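Local coordinates for SusD superfamily protein (Bacteroides thetaiotaomicron, PDB 3MCX) that is of unknown function but, as a zinc-binding member of the SusD family at the outer membrane, probably helps capture glycans for uptake, at residues A[65-70]-A[288-293]; A[294-299]-A[436-441]. One frame throughout, in Å; residues are numbered along the deposited sequence.

Contact 1: residues A[65-70]-A[288-293]; sequences GKRVSP and WNNLIL
Segment 65-70 meets 288-293 where V68 and N290 bring their CA atoms within 6.6 Å, where the first segment turns into helix 69-72 and the second leads into its short strand 292-293. V68 occupies the N-cap position, and the carbonyl of R67 before it is gripped by two donors: S69 N from its own segment and, across the contact, N290 ND2 at 3.0 Å. The amide reaches R67 O almost within its own plane but from above the carbonyl plane, with an N-H...O angle of 150°. The N290 amide serves two sides: OD1 accepts from I60 N while ND2 crosses to R67 O.

R67 starts from the crowded chi1 position (73°) and bends at chi3, which carries its guanidinium across W288. CE3 of the indole lies over one guanidinium face, off towards its rim, at 3.4 Å from R67 NH2; the two planes are tilted 50° apart. R67 NH1 adds a weak bond to W288 O, at 3.2 Å, while the charge of the group is met by E274, salt-bridged to NE. Beside these polar groups, V68 CG1 meets L291 CD2 at 3.6 Å in a small apolar patch that Y47 of helix 44-51 and V279 of helix 276-279 extend. The whole is a buried loop-to-loop junction at a helix N-terminus, with an asparagine bridging two backbone segments beside the two-stranded antiparallel sheet of 56-57 and 292-293.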
loop_
_atom_site.group_PDB
_atom_site.type_symbol
_atom_site.label_atom_id
_atom_site.label_comp_id
_atom_site.label_asym_id
_atom_site.label_seq_id
_atom_site.Cartn_x
_atom_site.Cartn_y
_atom_site.Cartn_z
ATOM N N GLY A 65 13.088 15.438 -7.390
ATOM C CA GLY A 65 11.937 16.310 -7.164
ATOM C C GLY A 65 10.789 16.059 -8.122
ATOM O O GLY A 65 9.826 16.823 -8.098
ATOM N N LYS A 66 10.907 15.011 -8.941
ATOM C CA LYS A 66 9.908 14.673 -9.951
ATOM C C LYS A 66 9.441 13.237 -9.729
ATOM O O LYS A 66 10.003 12.498 -8.911
ATOM C CB LYS A 66 10.468 14.933 -11.358
ATOM C CG LYS A 66 10.786 16.416 -11.638
ATOM C CD LYS A 66 9.532 17.273 -11.883
ATOM C CE LYS A 66 9.838 18.759 -12.052
ATOM N NZ LYS A 66 9.961 19.397 -10.712
ATOM N N ARG A 67 8.396 12.834 -10.424
ATOM C CA ARG A 67 7.667 11.642 -10.021
ATOM C C ARG A 67 8.344 10.334 -10.408
ATOM O O ARG A 67 8.935 10.193 -11.500
ATOM C CB ARG A 67 6.226 11.661 -10.534
ATOM C CG ARG A 67 6.037 11.420 -12.014
ATOM C CD ARG A 67 4.522 11.514 -12.422
ATOM N NE ARG A 67 4.125 12.909 -12.395
ATOM C CZ ARG A 67 4.201 13.773 -13.392
ATOM N NH1 ARG A 67 4.493 13.374 -14.638
ATOM N NH2 ARG A 67 3.953 15.051 -13.174
ATOM N N VAL A 68 8.274 9.411 -9.454
ATOM C CA VAL A 68 8.606 7.992 -9.590
ATOM C C VAL A 68 10.105 7.682 -9.634
ATOM O O VAL A 68 10.628 6.863 -8.831
ATOM C CB VAL A 68 7.896 7.297 -10.779
ATOM C CG1 VAL A 68 8.285 5.789 -10.818
ATOM C CG2 VAL A 68 6.362 7.428 -10.684
ATOM N N SER A 69 10.819 8.312 -10.537
ATOM C CA SER A 69 12.182 7.894 -10.796
ATOM C C SER A 69 13.133 7.961 -9.585
ATOM O O SER A 69 13.991 7.090 -9.469
ATOM C CB SER A 69 12.779 8.527 -12.066
ATOM O OG SER A 69 12.919 9.933 -11.993
ATOM N N PRO A 70 13.041 8.977 -8.717
ATOM C CA PRO A 70 13.969 8.958 -7.586
ATOM C C PRO A 70 13.768 7.786 -6.637
ATOM O O PRO A 70 14.736 7.349 -6.002
ATOM C CB PRO A 70 13.672 10.289 -6.886
ATOM C CG PRO A 70 13.130 11.198 -8.002
ATOM C CD PRO A 70 12.282 10.249 -8.779
ATOM N N TRP A 288 1.275 12.603 -18.309
ATOM C CA TRP A 288 1.486 12.324 -16.913
ATOM C C TRP A 288 2.135 10.986 -16.619
ATOM O O TRP A 288 2.709 10.828 -15.545
ATOM C CB TRP A 288 0.166 12.392 -16.131
ATOM C CG TRP A 288 -0.459 13.736 -16.169
ATOM C CD1 TRP A 288 -1.398 14.195 -17.047
ATOM C CD2 TRP A 288 -0.189 14.813 -15.274
ATOM N NE1 TRP A 288 -1.742 15.507 -16.744
ATOM C CE2 TRP A 288 -1.004 15.903 -15.660
ATOM C CE3 TRP A 288 0.664 14.959 -14.175
ATOM C CZ2 TRP A 288 -0.973 17.128 -14.989
ATOM C CZ3 TRP A 288 0.683 16.185 -13.500
ATOM C CH2 TRP A 288 -0.143 17.235 -13.898
ATOM N N ASN A 289 2.070 10.033 -17.533
ATOM C CA ASN A 289 2.515 8.692 -17.201
ATOM C C ASN A 289 3.974 8.635 -16.757
ATOM O O ASN A 289 4.844 9.253 -17.373
ATOM C CB ASN A 289 2.338 7.763 -18.428
ATOM C CG ASN A 289 2.927 6.396 -18.215
ATOM O OD1 ASN A 289 4.164 6.255 -18.239
ATOM N ND2 ASN A 289 2.075 5.385 -18.000
ATOM N N ASN A 290 4.224 7.889 -15.696
ATOM C CA ASN A 290 5.587 7.441 -15.439
ATOM C C ASN A 290 5.704 6.093 -14.774
ATOM O O ASN A 290 6.663 5.852 -14.063
ATOM C CB ASN A 290 6.453 8.476 -14.710
ATOM C CG ASN A 290 7.930 8.301 -15.050
ATOM O OD1 ASN A 290 8.240 7.645 -16.058
ATOM N ND2 ASN A 290 8.846 8.892 -14.256
ATOM N N LEU A 291 4.719 5.218 -14.993
ATOM C CA LEU A 291 4.730 3.856 -14.487
ATOM C C LEU A 291 4.338 2.924 -15.611
ATOM O O LEU A 291 3.286 3.097 -16.237
ATOM C CB LEU A 291 3.785 3.689 -13.306
ATOM C CG LEU A 291 4.184 4.449 -12.035
ATOM C CD1 LEU A 291 2.985 4.679 -11.135
ATOM C CD2 LEU A 291 5.304 3.747 -11.238
ATOM N N ILE A 292 5.193 1.940 -15.866
ATOM C CA ILE A 292 4.913 0.878 -16.817
ATOM C C ILE A 292 5.378 -0.424 -16.217
ATOM O O ILE A 292 6.192 -0.430 -15.287
ATOM C CB ILE A 292 5.550 1.101 -18.190
ATOM C CG1 ILE A 292 7.092 1.236 -18.125
ATOM C CG2 ILE A 292 4.906 2.355 -18.885
ATOM C CD1 ILE A 292 7.822 1.232 -19.473
ATOM N N LEU A 293 4.872 -1.530 -16.749
ATOM C CA LEU A 293 5.268 -2.862 -16.316
ATOM C C LEU A 293 6.615 -3.233 -16.910
ATOM O O LEU A 293 6.907 -2.891 -18.079
ATOM C CB LEU A 293 4.196 -3.866 -16.730
ATOM C CG LEU A 293 2.790 -3.591 -16.155
ATOM C CD1 LEU A 293 1.697 -4.461 -16.818
ATOM C CD2 LEU A 293 2.789 -3.795 -14.622
#

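Contact 2: residues A[294-299]-A[436-441]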
loop_
_atom_site.group_PDB
_atom_site.type_symbol
_atom_site.label_atom_id
_atom_site.label_comp_id
_atom_site.label_asym_id
_atom_site.label_seq_id
_atom_site.Cartn_x
_atom_site.Cartn_y
_atom_site.Cartn_z
ATOM N N SER A 294 7.428 -3.940 -16.125
ATOM C CA SER A 294 8.719 -4.419 -16.581
ATOM C C SER A 294 8.610 -5.748 -17.327
ATOM O O SER A 294 7.594 -6.455 -17.262
ATOM C CB SER A 294 9.633 -4.607 -15.390
ATOM O OG SER A 294 9.184 -5.712 -14.633
ATOM N N GLU A 295 9.673 -6.093 -18.000
ATOM C CA GLU A 295 9.742 -7.404 -18.627
ATOM C C GLU A 295 9.775 -8.507 -17.563
ATOM O O GLU A 295 9.302 -9.625 -17.799
ATOM C CB GLU A 295 10.957 -7.526 -19.533
ATOM C CG GLU A 295 10.866 -8.694 -20.485
ATOM C CD GLU A 295 12.156 -8.913 -21.230
ATOM O OE1 GLU A 295 13.231 -8.705 -20.593
ATOM O OE2 GLU A 295 12.092 -9.337 -22.434
ATOM N N ASP A 296 10.325 -8.212 -16.387
ATOM C CA ASP A 296 10.250 -9.189 -15.273
ATOM C C ASP A 296 8.805 -9.564 -15.008
ATOM O O ASP A 296 8.503 -10.735 -14.848
ATOM C CB ASP A 296 10.887 -8.661 -13.977
ATOM C CG ASP A 296 12.236 -8.001 -14.178
ATOM O OD1 ASP A 296 12.330 -6.910 -14.801
ATOM O OD2 ASP A 296 13.220 -8.578 -13.677
ATOM N N PHE A 297 7.909 -8.578 -14.926
ATOM C CA PHE A 297 6.521 -8.856 -14.665
ATOM C C PHE A 297 5.849 -9.608 -15.807
ATOM O O PHE A 297 5.150 -10.591 -15.587
ATOM C CB PHE A 297 5.734 -7.561 -14.403
ATOM C CG PHE A 297 4.297 -7.845 -14.061
ATOM C CD1 PHE A 297 3.986 -8.434 -12.846
ATOM C CD2 PHE A 297 3.282 -7.639 -14.990
ATOM C CE1 PHE A 297 2.671 -8.768 -12.528
ATOM C CE2 PHE A 297 1.994 -7.977 -14.694
ATOM C CZ PHE A 297 1.685 -8.549 -13.459
ATOM N N LEU A 298 6.039 -9.144 -17.035
ATOM C CA LEU A 298 5.398 -9.818 -18.175
ATOM C C LEU A 298 5.884 -11.248 -18.280
ATOM O O LEU A 298 5.113 -12.160 -18.559
ATOM C CB LEU A 298 5.593 -9.036 -19.493
ATOM C CG LEU A 298 4.868 -7.670 -19.540
ATOM C CD1 LEU A 298 5.028 -7.060 -20.948
ATOM C CD2 LEU A 298 3.386 -7.781 -19.140
ATOM N N ASN A 299 7.178 -11.460 -18.070
ATOM C CA ASN A 299 7.705 -12.841 -18.138
ATOM C C ASN A 299 7.028 -13.698 -17.064
ATOM O O ASN A 299 6.664 -14.856 -17.316
ATOM C CB ASN A 299 9.226 -12.861 -17.952
ATOM C CG ASN A 299 9.999 -12.473 -19.214
ATOM O OD1 ASN A 299 9.446 -12.343 -20.310
ATOM N ND2 ASN A 299 11.296 -12.262 -19.039
ATOM N N SER A 436 14.630 -6.257 -19.827
ATOM C CA SER A 436 15.429 -5.563 -20.830
ATOM C C SER A 436 15.082 -4.090 -21.048
ATOM O O SER A 436 15.882 -3.389 -21.696
ATOM C CB SER A 436 15.398 -6.304 -22.176
ATOM O OG SER A 436 14.127 -6.215 -22.758
ATOM N N TRP A 437 13.926 -3.630 -20.572
ATOM C CA TRP A 437 13.615 -2.210 -20.671
ATOM C C TRP A 437 13.671 -1.433 -19.379
ATOM O O TRP A 437 13.252 -0.287 -19.339
ATOM C CB TRP A 437 12.328 -1.941 -21.453
ATOM C CG TRP A 437 11.047 -2.619 -20.971
ATOM C CD1 TRP A 437 10.176 -2.162 -20.052
ATOM C CD2 TRP A 437 10.491 -3.849 -21.472
ATOM N NE1 TRP A 437 9.117 -3.023 -19.919
ATOM C CE2 TRP A 437 9.296 -4.078 -20.765
ATOM C CE3 TRP A 437 10.887 -4.771 -22.454
ATOM C CZ2 TRP A 437 8.476 -5.174 -21.025
ATOM C CZ3 TRP A 437 10.080 -5.876 -22.701
ATOM C CH2 TRP A 437 8.892 -6.066 -21.988
ATOM N N HIS A 438 14.239 -2.005 -18.320
ATOM C CA HIS A 438 14.578 -1.183 -17.191
ATOM C C HIS A 438 15.471 -0.052 -17.647
ATOM O O HIS A 438 16.280 -0.169 -18.593
ATOM C CB HIS A 438 15.236 -2.016 -16.102
ATOM C CG HIS A 438 14.246 -2.757 -15.260
ATOM N ND1 HIS A 438 13.446 -2.136 -14.317
ATOM C CD2 HIS A 438 13.919 -4.075 -15.225
ATOM C CE1 HIS A 438 12.656 -3.036 -13.748
ATOM N NE2 HIS A 438 12.944 -4.229 -14.269
ATOM N N LEU A 439 15.355 1.061 -16.929
ATOM C CA LEU A 439 16.064 2.247 -17.364
ATOM C C LEU A 439 17.565 2.133 -17.149
ATOM O O LEU A 439 18.014 1.534 -16.168
ATOM C CB LEU A 439 15.562 3.485 -16.649
ATOM C CG LEU A 439 14.093 3.748 -16.836
ATOM C CD1 LEU A 439 13.702 5.153 -16.246
ATOM C CD2 LEU A 439 13.628 3.593 -18.275
ATOM N N GLU A 440 18.337 2.787 -18.005
ATOM C CA GLU A 440 19.786 2.777 -17.884
ATOM C C GLU A 440 20.262 3.485 -16.619
ATOM O O GLU A 440 21.363 3.255 -16.140
ATOM C CB GLU A 440 20.465 3.375 -19.119
ATOM C CG GLU A 440 20.300 2.534 -20.401
ATOM C CD GLU A 440 20.785 1.101 -20.260
ATOM O OE1 GLU A 440 21.902 0.923 -19.732
ATOM O OE2 GLU A 440 20.045 0.172 -20.698
ATOM N N THR A 441 19.453 4.377 -16.079
ATOM C CA THR A 441 19.820 5.038 -14.832
ATOM C C THR A 441 20.052 4.074 -13.665
ATOM O O THR A 441 20.755 4.434 -12.711
ATOM C CB THR A 441 18.725 6.043 -14.401
ATOM O OG1 THR A 441 17.443 5.403 -14.454
ATOM C CG2 THR A 441 18.753 7.296 -15.292
HETATM O O HOH W 1 11.883 -4.163 -18.090
#
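Aromatic packing carries most of the contact between the start of helix 295-301 and the loop 436-441. E295 lies over one face of the W437 indole, its CB 3.6 Å from the centroid of the six-membered ring and 14° off the normal, a CH-pi contact. Its CG, anti to the backbone N, follows CB across the same ring, while L298 CD1 touches the ring edge in plane, 3.9 Å from W437 CZ2. An alanine in place of W437 would lack the indole that covers E295 and L298 and donates to L293 O, and would probably loosen the seating of the helix start on the loop.

The helix opens with an N-cap: S294 OG accepts from F297 N at 3.2 Å, and also takes part in a hydrogen bond with A54 O. S294 CB rests against H438 NE2.

Polar bonds tie the helix start to the loop. E295, extended beyond CG, brings OE1 to S436 N at 2.9 Å, met from above the carboxylate plane. D296 OD1 lies at the edge of the H438 imidazole and accepts from NE2 at 2.8 Å; the donor keeps to the ring plane but stands above the carboxylate plane, the two planes being 64° apart. Y72 OH holds H438 ND1, so both ring nitrogens are engaged, and D296 also accepts from the backbone of K434 and G435. Water 1, above the face of W437, accepts from E295 N at 2.9 Å and weakly from W437 N.

Overall arrangement
Contacts 1 and 2 follow in series along the chain, with strand 292-293 of the first running directly into helix 295-301 of the second; their centres are 14 Å apart, on the same side of the chain's centre. They touch at L293 O, 2.9 Å from W437 NE1, and in packing of I292 CD1 on W437 CD1. Strand 56-57 borders both, pairing with 292-293 while Q57 reaches the loop of contact 2. Contact 1 lies away from the zinc sites. Contact 2 lies nearer the zinc held by E315, E319 and H330: the L298 side chain is about 12 Å from a bound zinc ion, and that of W437 about 9 Å from the side chain of H330.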